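Local coordinates for PTS-dependent dihydroxyacetone kinase operon regulatory protein (PDB 4LRZ), which activates transcription of the dhaKLM operon from a sigma-70 promoter and represses its own gene, here seen as its GAF-PAS sensor region bound to DhaL, at residues 68-73 against 163-169; 125-131 against 143-149. The contacts are given in a common frame with arbitrary orientation. Numbering follows the deposited sequence.

Overall arrangement
Both contacts belong to the GAF domain of the DhaR sensor region and meet in its antiparallel five-stranded sheet, order 2-1-5-4-3. Interaction 2 pairs the edge strand 128-131, one of two outermost within this chain, with 143-151; interaction 1 sets the loop leading into strand 74-79 against the end of strand 157-166. Strands 143-151 and 157-166 are sheet neighbours, so the contacts, centres about 14 Å apart, touch: Ala144 N lies 2.8 Å from Cys165 O and Leu163 N 3.0 Å from Cys146 O, both probable hydrogen bonds. Bound ADP lies about 5 Å from the side chain of Gln126 in interaction 2 and about 14 Å from that of Met68 in interaction 1.

Interaction 1 of 2, residues 68-73 against 163-169; sequences MAPREC and LACPVEQ
In this GAF domain the irregular loop 68-73, which leads from helix 51-66 into strand 74-79, packs against the C-terminal end of the neighbouring central strand 157-166 (residues 163-166) and against Gln169, just past a short 3-10 turn. Met68 (chi1 t) points toward the strand, its CE 4.4 Å from Leu163 CD1. A cis peptide precedes Pro70. Arg71, with chi1 and chi2 both t, brings its guanidinium up to the second segment: NH1 is 4.0 Å from Leu163 CD1, NH2 is 3.6 Å from Cys165 SG and donates a weak hydrogen bond to Gln169 O (3.3 Å). Its stronger partner is Asp174, through a salt bridge. Met68 and Arg71 also pack on Ala173 and Ala172 of the second subunit, so the contact reaches the dimer interface. Glu72 centres an inverse gamma turn (phi/psi -83/88), and its carbonyl O lies 3.3 Å from Pro166 CD; Glu72 OE1 is 3.1 Å from Gln169 NE2. Cys73 comes nearest to Cys165 (CA-CA 4.5 Å), with Cys73 CA 3.2 Å from Ala164 O in a CA-H...O contact. One water accepts from Arg71 NE (3.1 Å) and donates to Glu72 O (2.7 Å) and Gln169 OE1 (2.8 Å).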
loop_
_atom_site.group_PDB
_atom_site.type_symbol
_atom_site.label_atom_id
_atom_site.label_comp_id
_atom_site.label_asym_id
_atom_site.label_seq_id
_atom_site.Cartn_x
_atom_site.Cartn_y
_atom_site.Cartn_z
ATOM N N MET F 68 1.406 -23.406 7.118
ATOM C CA MET F 68 1.617 -23.865 8.470
ATOM C C MET F 68 1.037 -25.252 8.781
ATOM O O MET F 68 1.557 -25.959 9.664
ATOM C CB MET F 68 0.961 -22.865 9.423
ATOM C CG MET F 68 1.614 -22.797 10.760
ATOM S SD MET F 68 0.912 -21.430 11.637
ATOM C CE MET F 68 2.403 -20.827 12.330
ATOM N N ALA F 69 -0.081 -25.606 8.148
ATOM C CA ALA F 69 -0.716 -26.916 8.366
ATOM C C ALA F 69 0.295 -28.036 8.033
ATOM O O ALA F 69 0.976 -27.943 6.990
ATOM C CB ALA F 69 -1.983 -27.048 7.486
ATOM N N PRO F 70 0.405 -29.095 8.877
ATOM C CA PRO F 70 -0.349 -29.503 10.076
ATOM C C PRO F 70 0.228 -28.939 11.376
ATOM O O PRO F 70 1.457 -28.872 11.543
ATOM C CB PRO F 70 -0.204 -31.029 10.088
ATOM C CG PRO F 70 1.080 -31.321 9.230
ATOM C CD PRO F 70 1.532 -30.018 8.609
ATOM N N ARG F 71 -0.675 -28.555 12.277
ATOM C CA ARG F 71 -0.349 -27.839 13.485
ATOM C C ARG F 71 -1.650 -27.680 14.295
ATOM O O ARG F 71 -2.699 -27.413 13.723
ATOM C CB ARG F 71 0.238 -26.478 13.120
ATOM C CG ARG F 71 0.126 -25.478 14.205
ATOM C CD ARG F 71 1.208 -24.413 14.228
ATOM N NE ARG F 71 1.463 -24.087 15.641
ATOM C CZ ARG F 71 1.856 -22.914 16.109
ATOM N NH1 ARG F 71 2.036 -21.870 15.291
ATOM N NH2 ARG F 71 2.069 -22.788 17.402
ATOM N N GLU F 72 -1.599 -27.882 15.605
ATOM C CA GLU F 72 -2.772 -27.630 16.473
ATOM C C GLU F 72 -2.866 -26.148 16.827
ATOM O O GLU F 72 -2.297 -25.711 17.827
ATOM C CB GLU F 72 -2.700 -28.467 17.759
ATOM C CG GLU F 72 -2.976 -29.987 17.594
ATOM C CD GLU F 72 -2.626 -30.813 18.846
ATOM O OE1 GLU F 72 -1.645 -31.592 18.773
ATOM O OE2 GLU F 72 -3.314 -30.701 19.902
ATOM N N CYS F 73 -3.545 -25.365 15.990
ATOM C CA CYS F 73 -3.679 -23.957 16.263
ATOM C C CYS F 73 -4.867 -23.352 15.529
ATOM O O CYS F 73 -5.450 -23.972 14.664
ATOM C CB CYS F 73 -2.400 -23.180 15.924
ATOM S SG CYS F 73 -2.246 -22.773 14.182
ATOM N N LEU F 163 -3.490 -15.708 17.155
ATOM C CA LEU F 163 -3.163 -17.090 16.979
ATOM C C LEU F 163 -3.275 -17.778 18.350
ATOM O O LEU F 163 -2.616 -17.373 19.305
ATOM C CB LEU F 163 -1.736 -17.198 16.457
ATOM C CG LEU F 163 -1.089 -18.563 16.198
ATOM C CD1 LEU F 163 -0.083 -18.439 15.038
ATOM C CD2 LEU F 163 -0.435 -19.158 17.431
ATOM N N ALA F 164 -4.104 -18.830 18.420
ATOM C CA ALA F 164 -4.359 -19.596 19.641
ATOM C C ALA F 164 -3.805 -21.003 19.458
ATOM O O ALA F 164 -3.987 -21.598 18.394
ATOM C CB ALA F 164 -5.850 -19.668 19.916
ATOM N N CYS F 165 -3.144 -21.535 20.489
ATOM C CA CYS F 165 -2.629 -22.902 20.470
ATOM C C CYS F 165 -2.427 -23.473 21.857
ATOM O O CYS F 165 -2.175 -22.712 22.789
ATOM C CB CYS F 165 -1.311 -23.005 19.672
ATOM S SG CYS F 165 0.184 -22.314 20.417
ATOM N N PRO F 166 -2.504 -24.823 21.999
ATOM C CA PRO F 166 -2.153 -25.434 23.295
ATOM C C PRO F 166 -0.801 -24.915 23.759
ATOM O O PRO F 166 0.119 -24.753 22.950
ATOM C CB PRO F 166 -2.120 -26.935 22.997
ATOM C CG PRO F 166 -3.027 -27.128 21.845
ATOM C CD PRO F 166 -3.023 -25.822 21.043
ATOM N N VAL F 167 -0.711 -24.593 25.040
ATOM C CA VAL F 167 0.464 -23.931 25.582
ATOM C C VAL F 167 1.779 -24.703 25.299
ATOM O O VAL F 167 2.792 -24.087 24.966
ATOM C CB VAL F 167 0.265 -23.588 27.106
ATOM C CG1 VAL F 167 0.466 -24.791 27.971
ATOM C CG2 VAL F 167 1.186 -22.470 27.526
ATOM N N GLU F 168 1.754 -26.035 25.399
ATOM C CA GLU F 168 2.956 -26.851 25.145
ATOM C C GLU F 168 3.483 -26.781 23.693
ATOM O O GLU F 168 4.642 -27.092 23.443
ATOM C CB GLU F 168 2.763 -28.325 25.595
ATOM C CG GLU F 168 1.918 -29.240 24.626
ATOM C CD GLU F 168 0.364 -29.220 24.874
ATOM O OE1 GLU F 168 -0.147 -28.451 25.756
ATOM O OE2 GLU F 168 -0.338 -29.999 24.160
ATOM N N GLN F 169 2.645 -26.361 22.747
ATOM C CA GLN F 169 3.058 -26.306 21.344
ATOM C C GLN F 169 3.385 -24.916 20.796
ATOM O O GLN F 169 3.535 -24.747 19.591
ATOM C CB GLN F 169 1.981 -26.913 20.474
ATOM C CG GLN F 169 1.727 -28.360 20.739
ATOM C CD GLN F 169 0.543 -28.829 19.962
ATOM O OE1 GLN F 169 0.463 -28.630 18.738
ATOM N NE2 GLN F 169 -0.409 -29.434 20.657
HETATM O O HOH W 1 0.378 -25.932 17.884
#

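Interaction 2 of 2, residues 125-131 against 143-149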
loop_
_atom_site.group_PDB
_atom_site.type_symbol
_atom_site.label_atom_id
_atom_site.label_comp_id
_atom_site.label_asym_id
_atom_site.label_seq_id
_atom_site.Cartn_x
_atom_site.Cartn_y
_atom_site.Cartn_z
ATOM N N GLY F 125 -1.589 -1.571 22.620
ATOM C CA GLY F 125 -1.265 -0.969 21.344
ATOM C C GLY F 125 -0.157 -1.783 20.669
ATOM O O GLY F 125 0.384 -1.377 19.649
ATOM N N GLN F 126 0.197 -2.931 21.229
ATOM C CA GLN F 126 1.245 -3.735 20.574
ATOM C C GLN F 126 1.100 -5.232 20.495
ATOM O O GLN F 126 0.237 -5.795 21.128
ATOM C CB GLN F 126 2.575 -3.472 21.216
ATOM C CG GLN F 126 2.589 -3.462 22.679
ATOM C CD GLN F 126 3.672 -2.515 23.114
ATOM O OE1 GLN F 126 4.629 -2.904 23.786
ATOM N NE2 GLN F 126 3.575 -1.272 22.644
ATOM N N ALA F 127 1.987 -5.863 19.716
ATOM C CA ALA F 127 2.005 -7.304 19.598
ATOM C C ALA F 127 2.231 -7.858 20.980
ATOM O O ALA F 127 3.158 -7.422 21.663
ATOM C CB ALA F 127 3.104 -7.743 18.685
ATOM N N VAL F 128 1.390 -8.805 21.398
ATOM C CA VAL F 128 1.482 -9.363 22.762
ATOM C C VAL F 128 1.181 -10.871 22.781
ATOM O O VAL F 128 0.334 -11.371 22.045
ATOM C CB VAL F 128 0.482 -8.619 23.762
ATOM C CG1 VAL F 128 0.430 -9.320 25.074
ATOM C CG2 VAL F 128 0.925 -7.155 24.049
ATOM N N LYS F 129 1.867 -11.580 23.660
ATOM C CA LYS F 129 1.676 -13.011 23.865
ATOM C C LYS F 129 1.394 -13.332 25.341
ATOM O O LYS F 129 2.159 -12.927 26.204
ATOM C CB LYS F 129 2.966 -13.731 23.514
ATOM C CG LYS F 129 2.889 -15.252 23.672
ATOM C CD LYS F 129 4.252 -15.903 23.356
ATOM C CE LYS F 129 4.112 -17.397 23.199
ATOM N NZ LYS F 129 5.204 -17.970 22.313
ATOM N N THR F 130 0.359 -14.113 25.632
ATOM C CA THR F 130 0.118 -14.544 27.011
ATOM C C THR F 130 0.039 -16.079 27.002
ATOM O O THR F 130 -0.537 -16.660 26.069
ATOM C CB THR F 130 -1.175 -13.947 27.573
ATOM O OG1 THR F 130 -2.247 -14.268 26.702
ATOM C CG2 THR F 130 -1.124 -12.415 27.653
ATOM N N MET F 131 0.653 -16.729 27.989
ATOM C CA MET F 131 0.704 -18.199 28.047
ATOM C C MET F 131 0.325 -18.686 29.433
ATOM O O MET F 131 0.624 -18.024 30.387
ATOM C CB MET F 131 2.132 -18.727 27.822
ATOM C CG MET F 131 2.839 -18.190 26.620
ATOM S SD MET F 131 4.489 -18.927 26.547
ATOM C CE MET F 131 4.102 -20.676 26.682
ATOM N N TRP F 143 -3.697 -22.793 27.303
ATOM C CA TRP F 143 -3.576 -22.065 26.051
ATOM C C TRP F 143 -2.462 -21.031 26.054
ATOM O O TRP F 143 -2.076 -20.500 27.115
ATOM C CB TRP F 143 -4.922 -21.419 25.691
ATOM C CG TRP F 143 -5.906 -22.455 25.495
ATOM C CD1 TRP F 143 -6.649 -23.076 26.461
ATOM C CD2 TRP F 143 -6.177 -23.146 24.281
ATOM N NE1 TRP F 143 -7.408 -24.081 25.910
ATOM C CE2 TRP F 143 -7.143 -24.143 24.570
ATOM C CE3 TRP F 143 -5.715 -23.012 22.969
ATOM C CZ2 TRP F 143 -7.646 -24.994 23.601
ATOM C CZ3 TRP F 143 -6.236 -23.832 22.008
ATOM C CH2 TRP F 143 -7.188 -24.818 22.326
ATOM N N ALA F 144 -1.928 -20.799 24.856
ATOM C CA ALA F 144 -1.084 -19.674 24.548
ATOM C C ALA F 144 -1.866 -18.789 23.556
ATOM O O ALA F 144 -2.486 -19.313 22.622
ATOM C CB ALA F 144 0.241 -20.162 23.903
ATOM N N PHE F 145 -1.839 -17.468 23.732
ATOM C CA PHE F 145 -2.409 -16.543 22.732
ATOM C C PHE F 145 -1.350 -15.531 22.274
ATOM O O PHE F 145 -0.552 -15.068 23.084
ATOM C CB PHE F 145 -3.651 -15.820 23.280
ATOM C CG PHE F 145 -4.851 -16.715 23.444
ATOM C CD1 PHE F 145 -5.749 -16.904 22.400
ATOM C CD2 PHE F 145 -5.081 -17.381 24.614
ATOM C CE1 PHE F 145 -6.866 -17.747 22.548
ATOM C CE2 PHE F 145 -6.182 -18.222 24.763
ATOM C CZ PHE F 145 -7.065 -18.398 23.748
ATOM N N CYS F 146 -1.295 -15.255 20.978
ATOM C CA CYS F 146 -0.518 -14.138 20.469
ATOM C C CYS F 146 -1.488 -13.234 19.745
ATOM O O CYS F 146 -2.407 -13.708 19.060
ATOM C CB CYS F 146 0.516 -14.598 19.433
ATOM S SG CYS F 146 1.768 -15.724 20.060
ATOM N N ALA F 147 -1.251 -11.935 19.821
ATOM C CA ALA F 147 -2.125 -11.002 19.130
ATOM C C ALA F 147 -1.412 -9.710 18.818
ATOM O O ALA F 147 -0.464 -9.275 19.514
ATOM C CB ALA F 147 -3.400 -10.745 19.958
ATOM N N THR F 148 -1.880 -9.074 17.768
ATOM C CA THR F 148 -1.336 -7.799 17.415
ATOM C C THR F 148 -2.511 -6.963 16.972
ATOM O O THR F 148 -3.361 -7.458 16.255
ATOM C CB THR F 148 -0.301 -7.951 16.242
ATOM O OG1 THR F 148 0.771 -8.814 16.676
ATOM C CG2 THR F 148 0.280 -6.622 15.868
ATOM N N PRO F 149 -2.540 -5.684 17.353
ATOM C CA PRO F 149 -3.600 -4.840 16.872
ATOM C C PRO F 149 -3.336 -4.370 15.427
ATOM O O PRO F 149 -2.176 -4.266 15.017
ATOM C CB PRO F 149 -3.550 -3.653 17.842
ATOM C CG PRO F 149 -2.146 -3.550 18.263
ATOM C CD PRO F 149 -1.677 -4.975 18.329
#
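Four backbone hydrogen bonds hold this antiparallel beta hairpin, which forms one border of the GAF sheet within the chain. Val128 and Ala147 make a hydrogen-bonded pair, Val128 N to Ala147 O at 2.7 Å and Ala147 N to Val128 O at 2.8 Å; Thr130 and Phe145 repeat it, Thr130 N to Phe145 O at 2.9 Å and Phe145 N to Thr130 O at 2.8 Å. Between and beyond them stand the non-hydrogen-bonded pairs Lys129-Cys146 and Met131-Ala144, with CA atoms 4.2 Å apart against 5.4 Å in the bonded pairs. Here CA-H...O contacts supplement the ladder, as from Lys129 CA to Phe145 O (3.1 Å) and Cys146 CA to Val128 O (3.3 Å). The axes of 128-131 and 143-149 approach to 4.7 Å, with 171° between their N-to-C directions.

The two faces differ in their partners. Val128, Thr130, Phe145 and Ala147 share the face covered by helix 117-124, where Val128 packs on Leu120, Ala147 on Ala121, and Thr130 OG1 is hydrogen-bonded to Ala117 N. On the other face, Cys146 packs against helix 174-211, Lys129 CG lies 3.8 Å from Cys146 SG while Lys129 NZ is hydrogen-bonded to Thr170 OG1, and Met131 CG rests 4.2 Å from Ala144 CB. Toward the ADP-proximal end the pairing gives way to a loop. Gly125 leaves helix 117-124 with positive phi (86°), a conformation in which a CB would jam against the preceding carbonyl, and Pro149 packs against this exit: its CG lies 3.6 Å from Gly125 C and its CD 3.5 Å from Gln126 O.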